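Long-range contacts in mitochondrial RNA-binding protein 1 (PDB 2GIA), which pairs with MRP2 in a guide-RNA binding complex that acts as an RNA matchmaker in the RNA editing of Trypanosoma brucei: residues K12-D17 against M27-V32; V18-A23 against G46-D51; D62-V67 against H113-Q118; A75-V80 against L97-S102. All blocks are in the same frame, centred on the assembly; numbering follows the deposited sequence.

Contact 1 (K12-D17 against M27-V32); sequences KFEIHD and MTRVAV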
loop_
_atom_site.group_PDB
_atom_site.type_symbol
_atom_site.label_atom_id
_atom_site.label_comp_id
_atom_site.label_asym_id
_atom_site.label_seq_id
_atom_site.Cartn_x
_atom_site.Cartn_y
_atom_site.Cartn_z
ATOM N N LYS B 12 6.739 14.403 5.523
ATOM C CA LYS B 12 5.752 15.338 6.063
ATOM C C LYS B 12 4.978 16.026 4.982
ATOM O O LYS B 12 5.352 15.943 3.818
ATOM C CB LYS B 12 6.472 16.472 6.814
ATOM C CG LYS B 12 7.391 17.316 5.857
ATOM C CD LYS B 12 7.916 18.634 6.532
ATOM C CE LYS B 12 8.754 19.482 5.537
ATOM N NZ LYS B 12 9.184 20.811 6.120
ATOM N N PHE B 13 3.862 16.672 5.358
ATOM C CA PHE B 13 3.157 17.554 4.436
ATOM C C PHE B 13 2.796 18.812 5.242
ATOM O O PHE B 13 2.722 18.770 6.481
ATOM C CB PHE B 13 1.910 16.920 3.782
ATOM C CG PHE B 13 0.718 16.751 4.698
ATOM C CD1 PHE B 13 0.516 15.533 5.382
ATOM C CD2 PHE B 13 -0.217 17.766 4.830
ATOM C CE1 PHE B 13 -0.638 15.333 6.189
ATOM C CE2 PHE B 13 -1.372 17.600 5.633
ATOM C CZ PHE B 13 -1.588 16.370 6.318
ATOM N N GLU B 14 2.568 19.921 4.541
ATOM C CA GLU B 14 2.228 21.162 5.202
ATOM C C GLU B 14 1.079 21.842 4.497
ATOM O O GLU B 14 0.916 21.707 3.286
ATOM C CB GLU B 14 3.449 22.100 5.197
ATOM C CG GLU B 14 4.648 21.526 5.937
ATOM C CD GLU B 14 5.885 22.449 5.835
ATOM O OE1 GLU B 14 6.847 22.215 6.570
ATOM O OE2 GLU B 14 5.868 23.397 5.023
ATOM N N ILE B 15 0.268 22.549 5.272
ATOM C CA ILE B 15 -0.840 23.334 4.740
ATOM C C ILE B 15 -0.497 24.790 5.100
ATOM O O ILE B 15 -0.463 25.147 6.274
ATOM C CB ILE B 15 -2.140 22.967 5.427
ATOM C CG1 ILE B 15 -2.436 21.473 5.135
ATOM C CG2 ILE B 15 -3.295 23.830 4.907
ATOM C CD1 ILE B 15 -3.693 20.951 5.821
ATOM N N HIS B 16 -0.227 25.601 4.092
ATOM C CA HIS B 16 0.093 27.014 4.281
ATOM C C HIS B 16 -1.200 27.759 4.026
ATOM O O HIS B 16 -1.666 27.879 2.898
ATOM C CB HIS B 16 1.197 27.450 3.305
ATOM C CG HIS B 16 2.527 26.806 3.579
ATOM N ND1 HIS B 16 3.636 27.522 3.967
ATOM C CD2 HIS B 16 2.919 25.507 3.537
ATOM C CE1 HIS B 16 4.656 26.700 4.150
ATOM N NE2 HIS B 16 4.247 25.470 3.895
ATOM N N ASP B 17 -1.797 28.231 5.094
ATOM C CA ASP B 17 -3.048 28.956 4.999
ATOM C C ASP B 17 -2.799 30.435 5.348
ATOM O O ASP B 17 -3.082 30.892 6.445
ATOM C CB ASP B 17 -4.044 28.322 5.965
ATOM C CG ASP B 17 -5.431 28.920 5.852
ATOM O OD1 ASP B 17 -6.243 28.693 6.782
ATOM O OD2 ASP B 17 -5.699 29.613 4.850
ATOM N N MET B 27 0.257 27.804 9.556
ATOM C CA MET B 27 0.989 26.865 8.718
ATOM C C MET B 27 0.862 25.580 9.560
ATOM O O MET B 27 1.289 25.541 10.711
ATOM C CB MET B 27 2.467 27.247 8.529
ATOM C CG MET B 27 3.191 26.305 7.499
ATOM S SD MET B 27 3.625 24.685 8.253
ATOM C CE MET B 27 5.141 25.147 9.144
ATOM N N THR B 28 0.269 24.514 9.005
ATOM C CA THR B 28 0.111 23.289 9.815
ATOM C C THR B 28 1.014 22.217 9.214
ATOM O O THR B 28 1.039 22.051 8.001
ATOM C CB THR B 28 -1.382 22.757 9.741
ATOM O OG1 THR B 28 -2.259 23.749 10.275
ATOM C CG2 THR B 28 -1.538 21.446 10.524
ATOM N N ARG B 29 1.734 21.502 10.050
ATOM C CA ARG B 29 2.662 20.465 9.551
ATOM C C ARG B 29 2.349 19.125 10.190
ATOM O O ARG B 29 2.141 19.067 11.399
ATOM C CB ARG B 29 4.129 20.841 9.938
ATOM C CG ARG B 29 5.181 19.797 9.455
ATOM C CD ARG B 29 6.626 20.154 9.898
ATOM N NE ARG B 29 7.045 21.336 9.154
ATOM C CZ ARG B 29 7.734 22.347 9.670
ATOM N NH1 ARG B 29 8.056 23.374 8.908
ATOM N NH2 ARG B 29 8.108 22.324 10.940
ATOM N N VAL B 30 2.311 18.062 9.373
ATOM C CA VAL B 30 2.094 16.706 9.865
ATOM C C VAL B 30 3.330 15.943 9.394
ATOM O O VAL B 30 3.618 15.896 8.192
ATOM C CB VAL B 30 0.791 16.065 9.248
ATOM C CG1 VAL B 30 0.615 14.617 9.800
ATOM C CG2 VAL B 30 -0.434 16.923 9.645
ATOM N N ALA B 31 4.089 15.396 10.352
ATOM C CA ALA B 31 5.301 14.648 10.036
ATOM C C ALA B 31 5.291 13.347 10.816
ATOM O O ALA B 31 4.500 13.156 11.766
ATOM C CB ALA B 31 6.578 15.460 10.454
ATOM N N VAL B 32 6.192 12.448 10.444
ATOM C CA VAL B 32 6.264 11.187 11.201
ATOM C C VAL B 32 7.737 10.772 11.336
ATOM O O VAL B 32 8.519 10.862 10.384
ATOM C CB VAL B 32 5.454 10.048 10.527
ATOM C CG1 VAL B 32 6.115 9.606 9.195
ATOM C CG2 VAL B 32 5.411 8.844 11.468
HETATM O O HOH W 1 -2.852 25.639 8.123
#
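This is an antiparallel beta hairpin, strand 12-17 running back along 26-33 at the edge of the chain's four-stranded sheet, in a protein whose sequence family belongs to the PC4-like clan. Two hydrogen-bonded pairs, F13 with V30 and I15 with T28, alternate with non-hydrogen-bonded pairs at K12-A31, E14-R29 and H16-M27. The straightest rung runs from V30 N to F13 O (3.0 Å, 172° at the hydrogen).

The two faces of the hairpin differ in chemistry. On the face of F13, I15, T28 and V30, F13 takes the crowded position with CG between backbone N and carbonyl carbon (chi1 73°), which swings its ring across so that CE1 lies 3.5 Å from V30 CB; F127 and helix 130-145, with F138 edge-to-face on F13, cover this face. The T28 hydroxyl is held by Q41.

The other face carries a salt-bridge network centred on E14. R29, extended to CD and bent at chi3, grips E14 OE1 side-on with both NE (2.7 Å) and NH1, the oxygen lying in the guanidinium plane. K12, extended beyond CG, brings NZ to 2.8 Å from the same OE1, from above the carboxylate plane. Three donors thus share one oxygen, which probably offsets the repulsion between the neighbouring cations. The second oxygen, OE2, spends its anti lone pair on H16 NE2, a bond that would limit the imidazole's rotation. Over the centre of that ring, M27 CG sits 3.7 Å from the centroid in a CH-pi contact.

Contact 2 (V18-A23 against G46-D51); sequences VRDDPA and GPRKVD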
loop_
_atom_site.group_PDB
_atom_site.type_symbol
_atom_site.label_atom_id
_atom_site.label_comp_id
_atom_site.label_asym_id
_atom_site.label_seq_id
_atom_site.Cartn_x
_atom_site.Cartn_y
_atom_site.Cartn_z
ATOM N N VAL B 18 -2.262 31.170 4.398
ATOM C CA VAL B 18 -1.961 32.589 4.624
ATOM C C VAL B 18 -3.233 33.418 4.378
ATOM O O VAL B 18 -3.863 33.255 3.331
ATOM C CB VAL B 18 -0.870 33.047 3.642
ATOM C CG1 VAL B 18 -0.616 34.546 3.810
ATOM C CG2 VAL B 18 0.395 32.249 3.857
ATOM N N ARG B 19 -3.571 34.311 5.322
ATOM C CA ARG B 19 -4.779 35.160 5.270
ATOM C C ARG B 19 -4.478 36.646 5.256
ATOM O O ARG B 19 -3.398 37.073 5.675
ATOM C CB ARG B 19 -5.677 34.923 6.489
ATOM C CG ARG B 19 -6.051 33.472 6.766
ATOM C CD ARG B 19 -6.887 32.925 5.609
ATOM N NE ARG B 19 -7.478 31.656 5.964
ATOM C CZ ARG B 19 -8.483 31.518 6.814
ATOM N NH1 ARG B 19 -9.030 32.579 7.394
ATOM N NH2 ARG B 19 -8.906 30.308 7.119
ATOM N N ASP B 20 -5.447 37.431 4.781
ATOM C CA ASP B 20 -5.300 38.891 4.768
ATOM C C ASP B 20 -5.292 39.326 6.231
ATOM O O ASP B 20 -4.616 40.275 6.601
ATOM C CB ASP B 20 -6.454 39.545 4.007
ATOM C CG ASP B 20 -6.470 39.152 2.537
ATOM O OD1 ASP B 20 -5.385 39.169 1.906
ATOM O OD2 ASP B 20 -7.562 38.833 2.016
ATOM N N ASP B 21 -6.047 38.617 7.067
ATOM C CA ASP B 21 -6.030 38.918 8.491
ATOM C C ASP B 21 -5.107 37.900 9.173
ATOM O O ASP B 21 -5.540 36.789 9.494
ATOM C CB ASP B 21 -7.419 38.800 9.113
ATOM C CG ASP B 21 -7.496 39.473 10.477
ATOM O OD1 ASP B 21 -6.577 39.263 11.300
ATOM O OD2 ASP B 21 -8.471 40.222 10.723
ATOM N N PRO B 22 -3.848 38.287 9.442
ATOM C CA PRO B 22 -2.798 37.473 10.088
ATOM C C PRO B 22 -3.350 36.643 11.227
ATOM O O PRO B 22 -2.960 35.488 11.434
ATOM C CB PRO B 22 -1.824 38.511 10.622
ATOM C CG PRO B 22 -1.996 39.655 9.671
ATOM C CD PRO B 22 -3.472 39.712 9.446
ATOM N N ALA B 23 -4.275 37.225 11.973
ATOM C CA ALA B 23 -4.820 36.521 13.128
ATOM C C ALA B 23 -5.382 35.125 12.809
ATOM O O ALA B 23 -5.305 34.223 13.620
ATOM C CB ALA B 23 -5.914 37.377 13.808
ATOM N N GLY B 46 2.286 38.572 10.921
ATOM C CA GLY B 46 2.087 39.715 10.053
ATOM C C GLY B 46 1.353 39.454 8.754
ATOM O O GLY B 46 0.989 38.315 8.427
ATOM N N PRO B 47 1.120 40.522 7.981
ATOM C CA PRO B 47 0.428 40.474 6.693
ATOM C C PRO B 47 1.112 39.512 5.749
ATOM O O PRO B 47 2.277 39.201 5.930
ATOM C CB PRO B 47 0.554 41.920 6.172
ATOM C CG PRO B 47 0.579 42.740 7.410
ATOM C CD PRO B 47 1.448 41.917 8.365
ATOM N N ARG B 48 0.365 39.049 4.749
ATOM C CA ARG B 48 0.865 38.192 3.677
ATOM C C ARG B 48 2.105 38.878 3.082
ATOM O O ARG B 48 2.081 40.086 2.787
ATOM C CB ARG B 48 -0.207 38.090 2.604
ATOM C CG ARG B 48 0.142 37.241 1.412
ATOM C CD ARG B 48 -0.949 37.445 0.337
ATOM N NE ARG B 48 -2.276 37.142 0.884
ATOM C CZ ARG B 48 -2.822 35.924 0.900
ATOM N NH1 ARG B 48 -2.161 34.889 0.385
ATOM N NH2 ARG B 48 -4.019 35.734 1.458
ATOM N N LYS B 49 3.177 38.120 2.876
ATOM C CA LYS B 49 4.398 38.708 2.345
ATOM C C LYS B 49 4.245 39.034 0.880
ATOM O O LYS B 49 3.762 38.206 0.126
ATOM C CB LYS B 49 5.585 37.755 2.498
ATOM C CG LYS B 49 6.258 37.829 3.846
ATOM C CD LYS B 49 7.755 37.649 3.693
ATOM C CE LYS B 49 8.085 36.199 3.679
ATOM N NZ LYS B 49 9.530 35.939 3.500
ATOM N N VAL B 50 4.673 40.233 0.483
ATOM C CA VAL B 50 4.582 40.622 -0.916
ATOM C C VAL B 50 5.940 40.910 -1.535
ATOM O O VAL B 50 6.093 40.834 -2.751
ATOM C CB VAL B 50 3.674 41.855 -1.113
ATOM C CG1 VAL B 50 2.262 41.536 -0.628
ATOM C CG2 VAL B 50 4.249 43.055 -0.376
ATOM N N ASP B 51 6.935 41.218 -0.709
ATOM C CA ASP B 51 8.274 41.509 -1.223
ATOM C C ASP B 51 9.230 40.320 -1.087
ATOM O O ASP B 51 9.609 39.939 0.026
ATOM C CB ASP B 51 8.845 42.723 -0.492
ATOM C CG ASP B 51 10.266 43.043 -0.918
ATOM O OD1 ASP B 51 10.830 44.030 -0.396
ATOM O OD2 ASP B 51 10.816 42.308 -1.768
#
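An arginine laid over a valine and reaching for a carboxylate, without a backbone ladder between the loops, sets this surface contact apart: loop 18-23 links strands 12-17 and 26-33, and the loop containing 46-51 follows strand 36-43. R48 leaves its backbone with CG anti to N (chi1 180°) and bends at chi3 (-56°), so its aliphatic part and its guanidinium both fold over V18. V18 CG1, itself anti to its backbone N, meets R48 CG at 3.7 Å and lies 3.8 Å above one face of the guanidinium, offset toward the rim. The tip continues past V18, leaving R48 NH2 3.1 Å from V18 O.

D20 approaches the edge of the same group, near its plane. Its OD1 stands 3.7 Å from R48 NH2, a long salt bridge, with the carboxylate and guanidinium planes turned 63° apart.

At the other end of the contact P22 offers its ring, CG lying 3.5 Å from G46 C and 4.3 Å from P47 CD. Just before it, D21 OD1 accepts from A23 N through its anti lone pair, an Asx turn where the loop enters a 3-10 segment. Q44 links the two loops, accepting from R19 N and donating to G46 O. With a long ion pair and small apolar patches, the chemistry implies a loose association, in which the charge of D20 probably steers R48 more than it fixes it.

Contact 3 (D62-V67 against H113-Q118); sequences DRRISV and HRVASQ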
loop_
_atom_site.group_PDB
_atom_site.type_symbol
_atom_site.label_atom_id
_atom_site.label_comp_id
_atom_site.label_asym_id
_atom_site.label_seq_id
_atom_site.Cartn_x
_atom_site.Cartn_y
_atom_site.Cartn_z
ATOM N N ASP B 62 8.182 30.754 17.035
ATOM C CA ASP B 62 8.287 30.903 18.469
ATOM C C ASP B 62 6.972 30.864 19.210
ATOM O O ASP B 62 6.959 30.942 20.433
ATOM C CB ASP B 62 9.058 32.171 18.820
ATOM C CG ASP B 62 10.426 32.172 18.215
ATOM O OD1 ASP B 62 11.191 31.212 18.449
ATOM O OD2 ASP B 62 10.726 33.124 17.479
ATOM N N ARG B 63 5.857 30.748 18.482
ATOM C CA ARG B 63 4.560 30.632 19.118
ATOM C C ARG B 63 3.869 29.351 18.581
ATOM O O ARG B 63 2.655 29.285 18.477
ATOM C CB ARG B 63 3.714 31.881 18.837
ATOM C CG ARG B 63 4.109 33.070 19.785
ATOM C CD ARG B 63 3.169 34.287 19.667
ATOM N NE ARG B 63 1.832 33.965 19.158
ATOM C CZ ARG B 63 0.818 33.500 19.887
ATOM N NH1 ARG B 63 0.952 33.291 21.197
ATOM N NH2 ARG B 63 -0.333 33.228 19.289
ATOM N N ARG B 64 4.654 28.321 18.291
ATOM C CA ARG B 64 4.070 27.111 17.712
ATOM C C ARG B 64 3.420 26.157 18.701
ATOM O O ARG B 64 3.655 26.212 19.913
ATOM C CB ARG B 64 5.147 26.341 16.919
ATOM C CG ARG B 64 6.196 25.681 17.807
ATOM C CD ARG B 64 7.325 25.111 16.951
ATOM N NE ARG B 64 8.316 24.410 17.752
ATOM C CZ ARG B 64 9.283 25.001 18.446
ATOM N NH1 ARG B 64 9.404 26.327 18.451
ATOM N NH2 ARG B 64 10.142 24.269 19.125
ATOM N N ILE B 65 2.572 25.285 18.155
ATOM C CA ILE B 65 1.966 24.213 18.897
ATOM C C ILE B 65 2.719 22.989 18.331
ATOM O O ILE B 65 2.962 22.906 17.122
ATOM C CB ILE B 65 0.458 24.093 18.577
ATOM C CG1 ILE B 65 -0.285 25.182 19.341
ATOM C CG2 ILE B 65 -0.072 22.693 18.940
ATOM C CD1 ILE B 65 -1.620 25.510 18.731
ATOM N N SER B 66 3.091 22.039 19.189
ATOM C CA SER B 66 3.784 20.859 18.710
ATOM C C SER B 66 3.428 19.653 19.572
ATOM O O SER B 66 3.786 19.586 20.756
ATOM C CB SER B 66 5.310 21.090 18.703
ATOM O OG SER B 66 5.921 20.060 17.962
ATOM N N VAL B 67 2.696 18.700 18.996
ATOM C CA VAL B 67 2.286 17.535 19.761
ATOM C C VAL B 67 2.862 16.252 19.163
ATOM O O VAL B 67 3.071 16.148 17.949
ATOM C CB VAL B 67 0.727 17.398 19.855
ATOM C CG1 VAL B 67 0.126 18.655 20.595
ATOM C CG2 VAL B 67 0.090 17.298 18.479
ATOM N N HIS B 113 -0.807 23.221 24.546
ATOM C CA HIS B 113 -0.167 24.472 24.969
ATOM C C HIS B 113 0.848 24.832 23.896
ATOM O O HIS B 113 1.253 23.951 23.131
ATOM C CB HIS B 113 0.466 24.302 26.346
ATOM C CG HIS B 113 1.460 23.196 26.435
ATOM N ND1 HIS B 113 2.714 23.277 25.865
ATOM C CD2 HIS B 113 1.403 21.996 27.061
ATOM C CE1 HIS B 113 3.391 22.170 26.139
ATOM N NE2 HIS B 113 2.619 21.377 26.862
ATOM N N ARG B 114 1.191 26.113 23.765
ATOM C CA ARG B 114 2.197 26.515 22.791
ATOM C C ARG B 114 3.606 26.267 23.327
ATOM O O ARG B 114 3.773 25.886 24.505
ATOM C CB ARG B 114 2.002 27.970 22.399
ATOM C CG ARG B 114 0.738 28.121 21.601
ATOM C CD ARG B 114 0.471 29.480 21.012
ATOM N NE ARG B 114 -0.869 29.397 20.440
ATOM C CZ ARG B 114 -1.139 29.062 19.183
ATOM N NH1 ARG B 114 -0.145 28.806 18.297
ATOM N NH2 ARG B 114 -2.414 28.898 18.834
ATOM N N VAL B 115 4.622 26.431 22.477
ATOM C CA VAL B 115 5.994 26.188 22.930
ATOM C C VAL B 115 6.341 27.127 24.067
ATOM O O VAL B 115 5.933 28.297 24.068
ATOM C CB VAL B 115 7.068 26.401 21.833
ATOM C CG1 VAL B 115 7.088 25.235 20.892
ATOM C CG2 VAL B 115 6.822 27.711 21.115
ATOM N N ALA B 116 7.094 26.593 25.026
ATOM C CA ALA B 116 7.525 27.347 26.195
ATOM C C ALA B 116 6.373 28.103 26.850
ATOM O O ALA B 116 6.435 29.323 27.011
ATOM C CB ALA B 116 8.644 28.320 25.803
ATOM N N SER B 117 5.318 27.372 27.202
ATOM C CA SER B 117 4.142 27.940 27.862
ATOM C C SER B 117 3.369 26.754 28.447
ATOM O O SER B 117 3.304 25.686 27.830
ATOM C CB SER B 117 3.278 28.709 26.859
ATOM O OG SER B 117 2.324 29.544 27.499
ATOM N N GLN B 118 2.821 26.939 29.647
ATOM C CA GLN B 118 2.058 25.905 30.338
ATOM C C GLN B 118 0.575 26.265 30.316
ATOM O O GLN B 118 -0.273 25.503 30.791
ATOM C CB GLN B 118 2.526 25.776 31.797
ATOM C CG GLN B 118 3.892 25.134 31.969
ATOM C CD GLN B 118 3.909 23.664 31.561
ATOM O OE1 GLN B 118 4.930 22.980 31.698
ATOM N NE2 GLN B 118 2.778 23.173 31.053
HETATM O O HOH W 2 4.655 30.097 22.727
HETATM O O HOH W 3 2.958 22.370 21.922
#
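V115 lays its CG1 methyl over the guanidinium of R64, 3.3 Å above the centre of the plane, where the loop after strand 111-112 folds onto the start of the edge strand 65-68. The contact joins a loop of the five-stranded antiparallel sheet to the outermost strand of the four-stranded one. R64 adopts the crowded position at CG (chi1 71°) and then extends to NE, crossing V115 at about a right angle; this puts R64 CG only 3.2 Å from V115 CG1, a tight fit. The far end of R64 is held by A61 O through NH1. The valine's other methyl, CG2, points at D62 O.

One backbone and one side-chain hydrogen bond tie the loop to 62-67. V115 N donates to R64 O (2.7 Å) nearly along the C=O axis, and R114 NH1 donates to R63 O at 2.8 Å, with the oxygen in the guanidinium plane. R114 is extended from CG to NE, and its guanidinium lies between two neighbours. I65 CD1 packs over one face, while R63 NH2 lies over the opposite one, offset toward the rim, with the two guanidinium planes 31° apart. The two like charges would repel, and the salt bridge from R114 NH2 to E121 probably offsets part of this.

Two waters bridge the backbones: one receives S66 N-H and donates to H113 O, another donates to V115 O and, weakly, to D62 O. H113, in turn, directs ND1 to R114 O, 3.1 Å away at a nearly straight 170°.

Contact 4 (A75-V80 against L97-S102); sequences AYLVGV and LDFEKS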
loop_
_atom_site.group_PDB
_atom_site.type_symbol
_atom_site.label_atom_id
_atom_site.label_comp_id
_atom_site.label_asym_id
_atom_site.label_seq_id
_atom_site.Cartn_x
_atom_site.Cartn_y
_atom_site.Cartn_z
ATOM N N ALA B 75 -2.318 4.237 14.442
ATOM C CA ALA B 75 -3.234 3.192 13.998
ATOM C C ALA B 75 -4.700 3.616 14.220
ATOM O O ALA B 75 -5.563 3.362 13.370
ATOM C CB ALA B 75 -2.909 1.864 14.762
ATOM N N TYR B 76 -4.993 4.257 15.362
ATOM C CA TYR B 76 -6.354 4.717 15.617
ATOM C C TYR B 76 -6.774 5.752 14.607
ATOM O O TYR B 76 -7.918 5.735 14.171
ATOM C CB TYR B 76 -6.498 5.318 17.044
ATOM C CG TYR B 76 -7.000 4.289 18.041
ATOM C CD1 TYR B 76 -8.282 3.782 17.926
ATOM C CD2 TYR B 76 -6.179 3.795 19.043
ATOM C CE1 TYR B 76 -8.748 2.800 18.784
ATOM C CE2 TYR B 76 -6.640 2.790 19.916
ATOM C CZ TYR B 76 -7.931 2.314 19.766
ATOM O OH TYR B 76 -8.426 1.355 20.611
ATOM N N LEU B 77 -5.861 6.651 14.215
ATOM C CA LEU B 77 -6.245 7.670 13.242
ATOM C C LEU B 77 -6.580 7.007 11.909
ATOM O O LEU B 77 -7.503 7.428 11.215
ATOM C CB LEU B 77 -5.106 8.696 13.037
ATOM C CG LEU B 77 -4.642 9.520 14.254
ATOM C CD1 LEU B 77 -3.966 10.821 13.777
ATOM C CD2 LEU B 77 -5.784 9.802 15.233
ATOM N N VAL B 78 -5.825 5.968 11.531
ATOM C CA VAL B 78 -6.149 5.293 10.275
ATOM C C VAL B 78 -7.534 4.624 10.443
ATOM O O VAL B 78 -8.368 4.669 9.528
ATOM C CB VAL B 78 -5.060 4.251 9.918
ATOM C CG1 VAL B 78 -5.514 3.407 8.706
ATOM C CG2 VAL B 78 -3.781 5.030 9.544
ATOM N N GLY B 79 -7.778 4.034 11.612
ATOM C CA GLY B 79 -9.075 3.434 11.875
ATOM C C GLY B 79 -10.229 4.441 11.741
ATOM O O GLY B 79 -11.348 4.080 11.313
ATOM N N VAL B 80 -9.999 5.697 12.125
ATOM C CA VAL B 80 -11.039 6.733 11.980
ATOM C C VAL B 80 -11.222 7.015 10.488
ATOM O O VAL B 80 -12.344 7.179 10.007
ATOM C CB VAL B 80 -10.629 8.077 12.719
ATOM C CG1 VAL B 80 -11.522 9.267 12.233
ATOM C CG2 VAL B 80 -10.783 7.913 14.213
ATOM N N LEU B 97 -6.813 15.638 22.978
ATOM C CA LEU B 97 -7.225 15.871 21.604
ATOM C C LEU B 97 -8.127 14.787 21.090
ATOM O O LEU B 97 -7.915 13.603 21.367
ATOM C CB LEU B 97 -5.963 15.925 20.676
ATOM C CG LEU B 97 -5.029 17.133 20.735
ATOM C CD1 LEU B 97 -3.729 16.945 19.869
ATOM C CD2 LEU B 97 -5.837 18.318 20.245
ATOM N N ASP B 98 -9.135 15.199 20.328
ATOM C CA ASP B 98 -10.030 14.251 19.668
ATOM C C ASP B 98 -9.762 14.334 18.170
ATOM O O ASP B 98 -9.593 15.447 17.615
ATOM C CB ASP B 98 -11.520 14.640 19.840
ATOM C CG ASP B 98 -12.095 14.208 21.192
ATOM O OD1 ASP B 98 -11.345 13.633 21.993
ATOM O OD2 ASP B 98 -13.291 14.457 21.442
ATOM N N PHE B 99 -9.806 13.188 17.502
ATOM C CA PHE B 99 -9.677 13.187 16.048
ATOM C C PHE B 99 -10.958 12.501 15.540
ATOM O O PHE B 99 -11.267 11.358 15.953
ATOM C CB PHE B 99 -8.452 12.343 15.599
ATOM C CG PHE B 99 -8.287 12.272 14.103
ATOM C CD1 PHE B 99 -8.603 11.108 13.404
ATOM C CD2 PHE B 99 -7.759 13.382 13.393
ATOM C CE1 PHE B 99 -8.390 11.035 12.003
ATOM C CE2 PHE B 99 -7.539 13.333 11.990
ATOM C CZ PHE B 99 -7.852 12.153 11.282
ATOM N N GLU B 100 -11.691 13.156 14.628
ATOM C CA GLU B 100 -12.902 12.510 14.116
ATOM C C GLU B 100 -13.132 12.829 12.652
ATOM O O GLU B 100 -12.588 13.812 12.121
ATOM C CB GLU B 100 -14.127 12.917 14.939
ATOM C CG GLU B 100 -14.270 14.399 15.149
ATOM C CD GLU B 100 -15.285 14.687 16.279
ATOM O OE1 GLU B 100 -14.984 15.497 17.144
ATOM O OE2 GLU B 100 -16.382 14.093 16.298
ATOM N N LYS B 101 -13.938 12.005 11.999
ATOM C CA LYS B 101 -14.211 12.183 10.567
ATOM C C LYS B 101 -15.468 13.007 10.417
ATOM O O LYS B 101 -16.442 12.763 11.126
ATOM C CB LYS B 101 -14.373 10.810 9.882
ATOM C CG LYS B 101 -14.521 10.864 8.329
ATOM C CD LYS B 101 -14.269 9.487 7.723
ATOM C CE LYS B 101 -14.165 9.545 6.191
ATOM N NZ LYS B 101 -13.770 8.199 5.721
ATOM N N SER B 102 -15.423 14.026 9.558
ATOM C CA SER B 102 -16.581 14.889 9.330
ATOM C C SER B 102 -17.077 14.693 7.890
ATOM O O SER B 102 -16.481 13.936 7.121
ATOM C CB SER B 102 -16.190 16.344 9.534
ATOM O OG SER B 102 -15.349 16.774 8.484
#
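Tight at its centre and looser toward K101, this helix-on-sheet packing sets helix 71-81 against strand 96-101 of the five-stranded antiparallel sheet. The axes of the two short segments pass 8.5 Å apart, their directions 29° from one another. No hydrogen bond crosses; the adhesion is apolar.

The dense part is the ring of F99. This residue leaves the strand toward the helix, and with CG anti to the backbone N (chi1 178°) its ring atoms CD1 and CE1 come to L77 and V80, which lie one helical turn apart. L77, with CG beside its backbone N (chi1 -61°), sends CD2 to F99 CD1 at 3.6 Å, the two side chains crossing at about a right angle. V80 comes in obliquely with CG1 3.6 Å from F99 CE1, while its CB and CG2 also lie near the ring's CD1. Y106 meets the F99 ring with its plane almost parallel, and helix 130-145 adds L135 to F99 and L139 to L77, so the cluster is buried within the fold.

Toward K101 the packing thins and the residues become partly exposed. E100 leaves the strand pointing away from the helix, and its OE1 is hydrogen-bonded to H109. K101 is extended beyond CG and runs alongside the helix end, where its NZ is taken by C81 O and E83. Its own share of the contact is modest: K101 CB rests 4.0 Å from V80 CG1, and K101 CD lies 3.8 Å from V80 O.

In the fold
Contacts 1, 3 and 4 involve the chain's two antiparallel sheets, while contact 2 joins loops that lead out of the four-stranded one. Contacts 1 and 2 adjoin in sequence, the loop 18-23 continuing from strand 12-17, with centres about 18 Å apart; their segments alternate along the chain. Contacts 1 and 3 reach the same four-stranded sheet, near its two outermost strands, with centres about 16 Å apart. Contact 3 also brackets contact 4 along the chain, and the two touch where V67 packs against L97, although their centres lie about 23 Å apart. Contacts 2 and 4, about 31 Å apart between centres, fall on opposite sides of the chain's centre: loops lie at one end, and at the other helix 71-81 meets the MRP2 chain.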